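Local coordinates for protein aspartate aminotransferase (Giardia lamblia, PDB 3MEB) that probably catalyses the reversible transfer of an amino group from L-aspartate to 2-oxoglutarate, yielding oxaloacetate and L-glutamate, with pyridoxal 5'-phosphate as cofactor, at residues A77-D82 against A326-Y331; F138-M143 against K164-L169; Y176-K181 against L185-S190. All blocks are in the same frame, centred on the assembly; numbering follows the deposited sequence.

Interaction 1 (A77-D82 against A326-Y331)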
loop_
_atom_site.group_PDB
_atom_site.type_symbol
_atom_site.label_atom_id
_atom_site.label_comp_id
_atom_site.label_asym_id
_atom_site.label_seq_id
_atom_site.Cartn_x
_atom_site.Cartn_y
_atom_site.Cartn_z
ATOM N N ALA A 77 -10.441 -9.721 -18.656
ATOM C CA ALA A 77 -10.949 -11.006 -19.100
ATOM C C ALA A 77 -9.835 -12.059 -19.118
ATOM O O ALA A 77 -10.090 -13.234 -18.814
ATOM C CB ALA A 77 -11.588 -10.889 -20.461
ATOM N N ILE A 78 -8.614 -11.661 -19.499
ATOM C CA ILE A 78 -7.539 -12.626 -19.551
ATOM C C ILE A 78 -7.198 -13.085 -18.128
ATOM O O ILE A 78 -7.114 -14.296 -17.841
ATOM C CB ILE A 78 -6.259 -12.058 -20.232
ATOM C CG1 ILE A 78 -6.459 -11.917 -21.743
ATOM C CG2 ILE A 78 -5.013 -12.957 -19.928
ATOM C CD1 ILE A 78 -5.440 -11.008 -22.421
ATOM N N ILE A 79 -6.983 -12.134 -17.218
ATOM C CA ILE A 79 -6.449 -12.522 -15.916
ATOM C C ILE A 79 -7.542 -13.120 -15.050
ATOM O O ILE A 79 -7.244 -13.919 -14.187
ATOM C CB ILE A 79 -5.744 -11.354 -15.170
ATOM C CG1 ILE A 79 -6.736 -10.245 -14.814
ATOM C CG2 ILE A 79 -4.643 -10.802 -16.015
ATOM C CD1 ILE A 79 -6.090 -9.043 -14.092
ATOM N N SER A 80 -8.803 -12.757 -15.278
ATOM C CA SER A 80 -9.919 -13.306 -14.470
ATOM C C SER A 80 -10.287 -14.763 -14.845
ATOM O O SER A 80 -10.978 -15.423 -14.098
ATOM C CB SER A 80 -11.157 -12.397 -14.564
ATOM O OG SER A 80 -10.852 -11.063 -14.078
ATOM N N SER A 81 -9.784 -15.239 -15.990
ATOM C CA SER A 81 -10.131 -16.549 -16.569
ATOM C C SER A 81 -9.262 -17.720 -16.084
ATOM O O SER A 81 -9.677 -18.885 -16.209
ATOM C CB SER A 81 -10.048 -16.485 -18.085
ATOM O OG SER A 81 -11.029 -15.592 -18.572
ATOM N N ASP A 82 -8.049 -17.426 -15.605
ATOM C CA ASP A 82 -7.154 -18.474 -15.102
ATOM C C ASP A 82 -6.505 -17.964 -13.827
ATOM O O ASP A 82 -5.501 -17.259 -13.876
ATOM C CB ASP A 82 -6.079 -18.820 -16.137
ATOM C CG ASP A 82 -5.136 -19.904 -15.675
ATOM O OD1 ASP A 82 -5.147 -20.268 -14.477
ATOM O OD2 ASP A 82 -4.373 -20.416 -16.520
ATOM N N ALA A 326 0.693 -4.582 -4.553
ATOM C CA ALA A 326 -0.578 -5.206 -4.872
ATOM C C ALA A 326 -0.631 -5.768 -6.297
ATOM O O ALA A 326 -0.317 -5.084 -7.259
ATOM C CB ALA A 326 -1.725 -4.227 -4.649
ATOM N N ILE A 327 -1.078 -7.002 -6.428
ATOM C CA ILE A 327 -0.904 -7.754 -7.671
ATOM C C ILE A 327 -1.841 -7.378 -8.824
ATOM O O ILE A 327 -1.465 -7.481 -9.972
ATOM C CB ILE A 327 -1.004 -9.251 -7.428
ATOM C CG1 ILE A 327 -2.397 -9.685 -6.915
ATOM C CG2 ILE A 327 0.093 -9.714 -6.436
ATOM C CD1 ILE A 327 -2.476 -11.192 -6.485
ATOM N N HIS A 328 -3.053 -6.943 -8.531
ATOM C CA HIS A 328 -4.079 -6.910 -9.578
ATOM C C HIS A 328 -3.784 -5.901 -10.665
ATOM O O HIS A 328 -3.872 -6.217 -11.876
ATOM C CB HIS A 328 -5.482 -6.679 -9.026
ATOM C CG HIS A 328 -6.549 -7.093 -10.002
ATOM N ND1 HIS A 328 -6.831 -8.408 -10.251
ATOM C CD2 HIS A 328 -7.334 -6.376 -10.834
ATOM C CE1 HIS A 328 -7.761 -8.495 -11.183
ATOM N NE2 HIS A 328 -8.083 -7.274 -11.565
ATOM N N GLY A 329 -3.377 -4.695 -10.259
ATOM C CA GLY A 329 -2.984 -3.694 -11.240
ATOM C C GLY A 329 -1.738 -4.083 -12.006
ATOM O O GLY A 329 -1.584 -3.717 -13.188
ATOM N N ALA A 330 -0.807 -4.738 -11.322
ATOM C CA ALA A 330 0.456 -5.219 -11.961
ATOM C C ALA A 330 0.165 -6.213 -13.086
ATOM O O ALA A 330 0.781 -6.161 -14.163
ATOM C CB ALA A 330 1.365 -5.901 -10.933
ATOM N N TYR A 331 -0.733 -7.133 -12.816
ATOM C CA TYR A 331 -1.232 -8.081 -13.832
ATOM C C TYR A 331 -1.838 -7.354 -15.040
ATOM O O TYR A 331 -1.491 -7.630 -16.216
ATOM C CB TYR A 331 -2.274 -9.007 -13.188
ATOM C CG TYR A 331 -1.779 -10.159 -12.300
ATOM C CD1 TYR A 331 -0.533 -10.751 -12.476
ATOM C CD2 TYR A 331 -2.636 -10.725 -11.341
ATOM C CE1 TYR A 331 -0.126 -11.852 -11.678
ATOM C CE2 TYR A 331 -2.253 -11.793 -10.565
ATOM C CZ TYR A 331 -1.003 -12.362 -10.717
ATOM O OH TYR A 331 -0.676 -13.451 -9.925
#
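Ile79, near the C-terminal end of helix 70-81, plugs against the first turn of helix 327-337 and meets His328 and Tyr331 in a buried, apolar helix-to-helix contact beside the dimer interface. Its CD1 methyl does most of the work. It comes 3.4 Å from His328 CE1, approaching the imidazole at a slant, and also packs 3.9 Å from Tyr331 CB. The second branch, CG2, lies 4.1 Å from Tyr331 CB, so the fork of Ile79 engages the root of the tyrosine while its ring hangs away from it. Two torsions prepare this. CG1 of Ile79 sits between the backbone N and the carbonyl carbon (chi1 65°), with the chain extended beyond it to carry CD1 across; His328 swings CG anti to its backbone N (chi1 -161°), which brings the imidazole back towards helix 70-81.

The polar ends of both aromatic partners are anchored outside the contact. His328 NE2 is hydrogen-bonded to Glu76, one turn before Ser80 on helix 70-81, so a polar tie and the isoleucine methyl hold the same imidazole. Tyr331 OH bonds to the carbonyl oxygen of Asn87, and its ring lies edge-to-face with Tyr86 and nearly parallel to the ring of Phe96. Beyond the contact lies the second subunit: His328 stacks on His328 of the second subunit, and Ser80 OG hydrogen-bonds to Ser80 OG there. Such self-pairing places the molecular twofold close by, as expected for the homodimer interface of a class-I, PLP-dependent aminotransferase.

Interaction 2 (F138-M143 against K164-L169)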
loop_
_atom_site.group_PDB
_atom_site.type_symbol
_atom_site.label_atom_id
_atom_site.label_comp_id
_atom_site.label_asym_id
_atom_site.label_seq_id
_atom_site.Cartn_x
_atom_site.Cartn_y
_atom_site.Cartn_z
ATOM N N PHE A 138 13.821 6.779 0.616
ATOM C CA PHE A 138 15.069 6.205 0.066
ATOM C C PHE A 138 16.200 7.244 0.103
ATOM O O PHE A 138 17.302 6.978 0.549
ATOM C CB PHE A 138 14.806 5.715 -1.359
ATOM C CG PHE A 138 16.023 5.146 -2.067
ATOM C CD1 PHE A 138 16.313 3.793 -1.985
ATOM C CD2 PHE A 138 16.812 5.946 -2.870
ATOM C CE1 PHE A 138 17.424 3.240 -2.670
ATOM C CE2 PHE A 138 17.935 5.408 -3.548
ATOM C CZ PHE A 138 18.238 4.051 -3.445
ATOM N N LEU A 139 15.910 8.440 -0.377
ATOM C CA LEU A 139 16.916 9.490 -0.426
ATOM C C LEU A 139 17.197 10.077 0.942
ATOM O O LEU A 139 18.365 10.404 1.245
ATOM C CB LEU A 139 16.491 10.589 -1.420
ATOM C CG LEU A 139 16.408 10.178 -2.899
ATOM C CD1 LEU A 139 15.843 11.289 -3.757
ATOM C CD2 LEU A 139 17.790 9.700 -3.406
ATOM N N HIS A 140 16.173 10.230 1.782
ATOM C CA HIS A 140 16.400 10.801 3.102
ATOM C C HIS A 140 17.274 9.891 3.973
ATOM O O HIS A 140 18.075 10.358 4.804
ATOM C CB HIS A 140 15.061 11.107 3.803
ATOM C CG HIS A 140 15.229 11.822 5.102
ATOM N ND1 HIS A 140 15.892 13.024 5.201
ATOM C CD2 HIS A 140 14.843 11.493 6.358
ATOM C CE1 HIS A 140 15.870 13.428 6.459
ATOM N NE2 HIS A 140 15.256 12.507 7.183
ATOM N N LEU A 141 17.111 8.590 3.800
ATOM C CA LEU A 141 17.943 7.600 4.492
ATOM C C LEU A 141 19.369 7.595 3.943
ATOM O O LEU A 141 20.321 7.608 4.722
ATOM C CB LEU A 141 17.335 6.192 4.399
ATOM C CG LEU A 141 16.041 5.985 5.243
ATOM C CD1 LEU A 141 15.410 4.618 5.006
ATOM C CD2 LEU A 141 16.288 6.241 6.734
ATOM N N TRP A 142 19.519 7.610 2.611
ATOM C CA TRP A 142 20.841 7.509 1.982
ATOM C C TRP A 142 21.675 8.795 2.022
ATOM O O TRP A 142 22.907 8.728 2.168
ATOM C CB TRP A 142 20.683 7.036 0.543
ATOM C CG TRP A 142 21.999 6.949 -0.233
ATOM C CD1 TRP A 142 22.349 7.677 -1.300
ATOM C CD2 TRP A 142 23.127 6.134 0.098
ATOM N NE1 TRP A 142 23.618 7.334 -1.723
ATOM C CE2 TRP A 142 24.123 6.396 -0.861
ATOM C CE3 TRP A 142 23.371 5.179 1.087
ATOM C CZ2 TRP A 142 25.362 5.733 -0.861
ATOM C CZ3 TRP A 142 24.591 4.528 1.102
ATOM C CH2 TRP A 142 25.585 4.812 0.126
ATOM N N MET A 143 21.019 9.928 1.830
ATOM C CA MET A 143 21.660 11.219 1.731
ATOM C C MET A 143 20.950 12.214 2.661
ATOM O O MET A 143 20.361 13.201 2.204
ATOM C CB MET A 143 21.758 11.734 0.270
ATOM C CG MET A 143 20.503 11.702 -0.604
ATOM S SD MET A 143 20.822 12.169 -2.349
ATOM C CE MET A 143 21.704 10.723 -2.906
ATOM N N LYS A 164 5.787 13.515 6.253
ATOM C CA LYS A 164 5.874 12.262 7.005
ATOM C C LYS A 164 7.301 11.655 6.948
ATOM O O LYS A 164 7.713 11.018 7.936
ATOM C CB LYS A 164 4.798 11.260 6.528
ATOM C CG LYS A 164 4.996 9.815 7.069
ATOM C CD LYS A 164 3.765 8.920 6.855
ATOM C CE LYS A 164 4.074 7.464 7.251
ATOM N NZ LYS A 164 2.868 6.595 7.292
ATOM N N VAL A 165 8.052 11.851 5.841
ATOM C CA VAL A 165 9.409 11.283 5.728
ATOM C C VAL A 165 10.459 12.178 6.420
ATOM O O VAL A 165 11.299 11.693 7.163
ATOM C CB VAL A 165 9.809 10.982 4.265
ATOM C CG1 VAL A 165 11.308 10.537 4.128
ATOM C CG2 VAL A 165 8.858 9.878 3.671
ATOM N N PHE A 166 10.392 13.479 6.189
ATOM C CA PHE A 166 11.517 14.367 6.528
ATOM C C PHE A 166 11.239 15.116 7.813
ATOM O O PHE A 166 12.177 15.477 8.506
ATOM C CB PHE A 166 11.745 15.403 5.444
ATOM C CG PHE A 166 12.373 14.875 4.180
ATOM C CD1 PHE A 166 13.737 15.016 3.954
ATOM C CD2 PHE A 166 11.600 14.269 3.214
ATOM C CE1 PHE A 166 14.324 14.547 2.788
ATOM C CE2 PHE A 166 12.158 13.811 2.040
ATOM C CZ PHE A 166 13.527 13.940 1.817
ATOM N N ASN A 167 9.954 15.308 8.132
ATOM C CA ASN A 167 9.499 16.228 9.197
ATOM C C ASN A 167 9.751 17.673 8.760
ATOM O O ASN A 167 10.866 18.190 8.911
ATOM C CB ASN A 167 10.137 15.909 10.565
ATOM C CG ASN A 167 9.589 16.783 11.727
ATOM O OD1 ASN A 167 9.372 17.991 11.585
ATOM N ND2 ASN A 167 9.430 16.167 12.902
ATOM N N LYS A 168 8.700 18.290 8.204
ATOM C CA LYS A 168 8.686 19.699 7.797
ATOM C C LYS A 168 9.345 20.646 8.759
ATOM O O LYS A 168 9.938 21.622 8.320
ATOM C CB LYS A 168 7.251 20.232 7.643
ATOM C CG LYS A 168 6.627 19.972 6.308
ATOM C CD LYS A 168 5.735 21.151 5.852
ATOM C CE LYS A 168 4.446 21.291 6.634
ATOM N NZ LYS A 168 3.390 21.729 5.688
ATOM N N LEU A 169 9.179 20.421 10.053
ATOM C CA LEU A 169 9.627 21.410 11.041
ATOM C C LEU A 169 11.102 21.261 11.403
ATOM O O LEU A 169 11.763 22.275 11.693
ATOM C CB LEU A 169 8.767 21.352 12.310
ATOM C CG LEU A 169 7.406 22.065 12.267
ATOM C CD1 LEU A 169 6.577 21.652 11.051
ATOM C CD2 LEU A 169 6.652 21.771 13.558
HETATM O O HOH W 1 14.126 14.181 9.505
#
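His140 lays its imidazole across the ring of Phe166 at a tilt, neither stacked nor edge-on, and brings ND1 as close as 3.2 Å to Phe166 CD1. The planes are inclined by 51° and the centroids stand 4.4 Å apart. The two side chains run past each other in opposite directions, and each lies over a face of its partner near the rim: Phe166 CG above the imidazole, His140 CB above the phenyl ring. That second approach is a CH-pi contact, CB being 4.0 Å from the Phe166 centroid and 25° off its normal. His140 reaches this place because CG is anti to the backbone N (chi1 -174°), which carries the imidazole toward helix 157-166. Val165 closes up beside it, with CG1 3.8 Å from His140 CB.

Here the C-terminal ends of helices 127-142 and 157-166 lie against each other in the large, cofactor-binding domain. Helix 157-166 is the crossover of a beta-alpha-beta unit joining the parallel neighbours 148-151 and 174-176; helix 127-142 begins with Ser127, Gly128 and Thr129, which bind pyridoxal 5'-phosphate.

On the polar side of the imidazole a single water spans the gap. It lies 3.1 Å from His140 NE2 and donates to Phe166 O, a carbonyl at the end of its helix, though the modelled length of 2.5 Å is suspiciously short. Immediately beyond, Asn167 takes a positive phi and its OD1 accepts from Leu169 N at 2.9 Å, an Asx turn that follows the helix end. Phe166 also stacks on Tyr162, a turn earlier in its own helix. Lys164 of this chain forms a salt bridge with Glu137 of the second subunit.

Interaction 3 (Y176-K181 against L185-S190). With EDO (1,2-ethanediol), chain J.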
loop_
_atom_site.group_PDB
_atom_site.type_symbol
_atom_site.label_atom_id
_atom_site.label_comp_id
_atom_site.label_asym_id
_atom_site.label_seq_id
_atom_site.Cartn_x
_atom_site.Cartn_y
_atom_site.Cartn_z
ATOM N N TYR A 176 12.144 26.022 -5.637
ATOM C CA TYR A 176 12.680 26.729 -6.789
ATOM C C TYR A 176 11.527 27.460 -7.456
ATOM O O TYR A 176 10.377 27.025 -7.373
ATOM C CB TYR A 176 13.423 25.802 -7.751
ATOM C CG TYR A 176 12.636 24.680 -8.377
ATOM C CD1 TYR A 176 11.960 24.867 -9.581
ATOM C CD2 TYR A 176 12.588 23.424 -7.794
ATOM C CE1 TYR A 176 11.256 23.868 -10.173
ATOM C CE2 TYR A 176 11.865 22.390 -8.386
ATOM C CZ TYR A 176 11.181 22.620 -9.551
ATOM O OH TYR A 176 10.491 21.614 -10.164
ATOM N N THR A 177 11.838 28.588 -8.086
ATOM C CA THR A 177 10.831 29.381 -8.740
ATOM C C THR A 177 10.203 28.566 -9.870
ATOM O O THR A 177 10.900 27.982 -10.721
ATOM C CB THR A 177 11.418 30.657 -9.340
ATOM O OG1 THR A 177 11.856 31.507 -8.282
ATOM C CG2 THR A 177 10.391 31.380 -10.178
ATOM N N TYR A 178 8.886 28.552 -9.860
ATOM C CA TYR A 178 8.140 27.960 -10.950
ATOM C C TYR A 178 7.326 29.049 -11.668
ATOM O O TYR A 178 7.875 29.650 -12.590
ATOM C CB TYR A 178 7.347 26.755 -10.468
ATOM C CG TYR A 178 6.948 25.835 -11.609
ATOM C CD1 TYR A 178 7.865 24.954 -12.160
ATOM C CD2 TYR A 178 5.674 25.856 -12.126
ATOM C CE1 TYR A 178 7.527 24.120 -13.191
ATOM C CE2 TYR A 178 5.307 24.994 -13.193
ATOM C CZ TYR A 178 6.262 24.129 -13.696
ATOM O OH TYR A 178 5.981 23.279 -14.733
ATOM N N LEU A 179 6.082 29.347 -11.275
ATOM C CA LEU A 179 5.284 30.400 -11.951
ATOM C C LEU A 179 5.701 31.788 -11.521
ATOM O O LEU A 179 6.270 31.959 -10.442
ATOM C CB LEU A 179 3.799 30.247 -11.638
ATOM C CG LEU A 179 3.095 28.954 -12.051
ATOM C CD1 LEU A 179 1.605 29.038 -11.631
ATOM C CD2 LEU A 179 3.276 28.694 -13.560
ATOM N N ARG A 180 5.345 32.783 -12.330
ATOM C CA ARG A 180 5.702 34.194 -12.085
ATOM C C ARG A 180 5.084 34.753 -10.841
ATOM O O ARG A 180 3.940 34.451 -10.533
ATOM C CB ARG A 180 5.230 35.094 -13.219
ATOM C CG ARG A 180 5.668 34.675 -14.570
ATOM C CD ARG A 180 5.836 35.823 -15.495
ATOM N NE ARG A 180 4.698 36.737 -15.519
ATOM C CZ ARG A 180 4.200 37.285 -16.633
ATOM N NH1 ARG A 180 4.695 36.983 -17.836
ATOM N NH2 ARG A 180 3.167 38.115 -16.548
ATOM N N LYS A 181 5.819 35.641 -10.182
ATOM C CA LYS A 181 5.326 36.312 -8.982
ATOM C C LYS A 181 3.929 36.902 -9.207
ATOM O O LYS A 181 3.030 36.683 -8.377
ATOM C CB LYS A 181 6.299 37.405 -8.522
ATOM N N LEU A 185 0.138 32.840 -15.750
ATOM C CA LEU A 185 0.461 31.431 -16.043
ATOM C C LEU A 185 1.633 31.300 -17.014
ATOM O O LEU A 185 1.474 30.905 -18.180
ATOM C CB LEU A 185 -0.750 30.672 -16.624
ATOM C CG LEU A 185 -1.952 30.404 -15.742
ATOM C CD1 LEU A 185 -2.973 29.453 -16.437
ATOM C CD2 LEU A 185 -1.448 29.830 -14.440
ATOM N N GLU A 186 2.813 31.638 -16.517
ATOM C CA GLU A 186 4.049 31.473 -17.268
ATOM C C GLU A 186 5.144 31.182 -16.245
ATOM O O GLU A 186 5.127 31.749 -15.158
ATOM C CB GLU A 186 4.354 32.745 -18.060
ATOM C CG GLU A 186 5.715 32.695 -18.763
ATOM C CD GLU A 186 6.135 34.005 -19.401
ATOM O OE1 GLU A 186 5.659 35.077 -18.972
ATOM O OE2 GLU A 186 6.961 33.953 -20.342
ATOM N N ILE A 187 6.045 30.270 -16.576
ATOM C CA ILE A 187 7.180 29.956 -15.733
ATOM C C ILE A 187 8.234 31.080 -15.817
ATOM O O ILE A 187 8.667 31.480 -16.907
ATOM C CB ILE A 187 7.809 28.586 -16.096
ATOM C CG1 ILE A 187 6.802 27.473 -15.862
ATOM C CG2 ILE A 187 9.141 28.338 -15.264
ATOM C CD1 ILE A 187 7.007 26.201 -16.676
ATOM N N ASP A 188 8.655 31.562 -14.656
ATOM C CA ASP A 188 9.672 32.609 -14.558
ATOM C C ASP A 188 11.018 31.926 -14.700
ATOM O O ASP A 188 11.795 31.823 -13.737
ATOM C CB ASP A 188 9.518 33.325 -13.225
ATOM C CG ASP A 188 10.523 34.428 -13.016
ATOM O OD1 ASP A 188 11.263 34.802 -13.974
ATOM O OD2 ASP A 188 10.572 34.930 -11.872
ATOM N N PHE A 189 11.297 31.489 -15.927
ATOM C CA PHE A 189 12.358 30.537 -16.207
ATOM C C PHE A 189 13.760 31.040 -15.893
ATOM O O PHE A 189 14.641 30.271 -15.490
ATOM C CB PHE A 189 12.266 30.005 -17.639
ATOM C CG PHE A 189 13.152 28.831 -17.876
ATOM C CD1 PHE A 189 12.952 27.640 -17.187
ATOM C CD2 PHE A 189 14.235 28.930 -18.726
ATOM C CE1 PHE A 189 13.803 26.567 -17.380
ATOM C CE2 PHE A 189 15.093 27.860 -18.924
ATOM C CZ PHE A 189 14.877 26.682 -18.261
ATOM N N SER A 190 13.952 32.344 -16.044
ATOM C CA SER A 190 15.187 33.006 -15.638
ATOM C C SER A 190 15.484 32.711 -14.160
ATOM O O SER A 190 16.599 32.280 -13.795
ATOM C CB SER A 190 15.046 34.516 -15.914
ATOM O OG SER A 190 16.288 35.184 -15.841
HETATM C C1 EDO J . 7.803 20.682 -15.101
HETATM O O1 EDO J . 7.022 20.894 -13.911
HETATM C C2 EDO J . 6.900 20.315 -16.279
HETATM O O2 EDO J . 7.519 20.496 -17.548
#
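Tyr178 OH has two hydrogen-bond partners, accepting from O1 of a 1,2-ethanediol, probably from the crystallisation liquor, at 2.7 Å and bonding to the carbonyl oxygen of Ile217, while the CD1 methyl of Ile187 packs 3.7 Å from Tyr178 OH. Ile187 lies over a face of the ring: its CG1 makes a CH-pi contact, 4.1 Å from the Tyr178 centroid and 16° off the normal. His212 stacks on the ring as well, and Phe219 meets it edge-to-face.

The backbones form one antiparallel bridge, Leu179 with Ile187, a non-hydrogen-bonded pair framed by Asp188 N to Tyr178 O at 2.9 Å and Arg180 N to Glu186 O at 3.0 Å. Asp188 occupies the N-cap position of helix 189-198, its CB touching the CG2 methyl of Thr177.

Farther out Arg180 bends at chi3 (-49°) and sends NH1 to Glu186 OE1, near the guanidinium plane; the modelled separation of 2.4 Å is doubtfully short. NH2 has its own salt bridge to Asp182. The charged pair lies at the surface, while the Tyr178 ring is packed inside. The turn thus rests on two backbone bonds and the Tyr178-Ile217 bond, to which the charges would probably add.

The three contacts are spread through the subunit without touching. Interaction 1 ties together parts of the chain that enclose both others, and its centre lies 34 Å from that of interaction 2 and 43 Å from that of interaction 3, on the opposite side of the chain's centre from the latter. Interactions 2 and 3 follow one another in sequence, with nearest atoms about 13 Å apart. None touches the cofactor; each lies some 9 to 11 Å from it or from residues that bind it: side chains of His328 and Arg285 are about 9 Å apart, those of Val165 and Thr129 about 10 Å, and the side chain of Tyr178 is about 11 Å from the bound pyridoxal phosphate. Interactions 1 and 2 both touch the second subunit; interaction 3 does not.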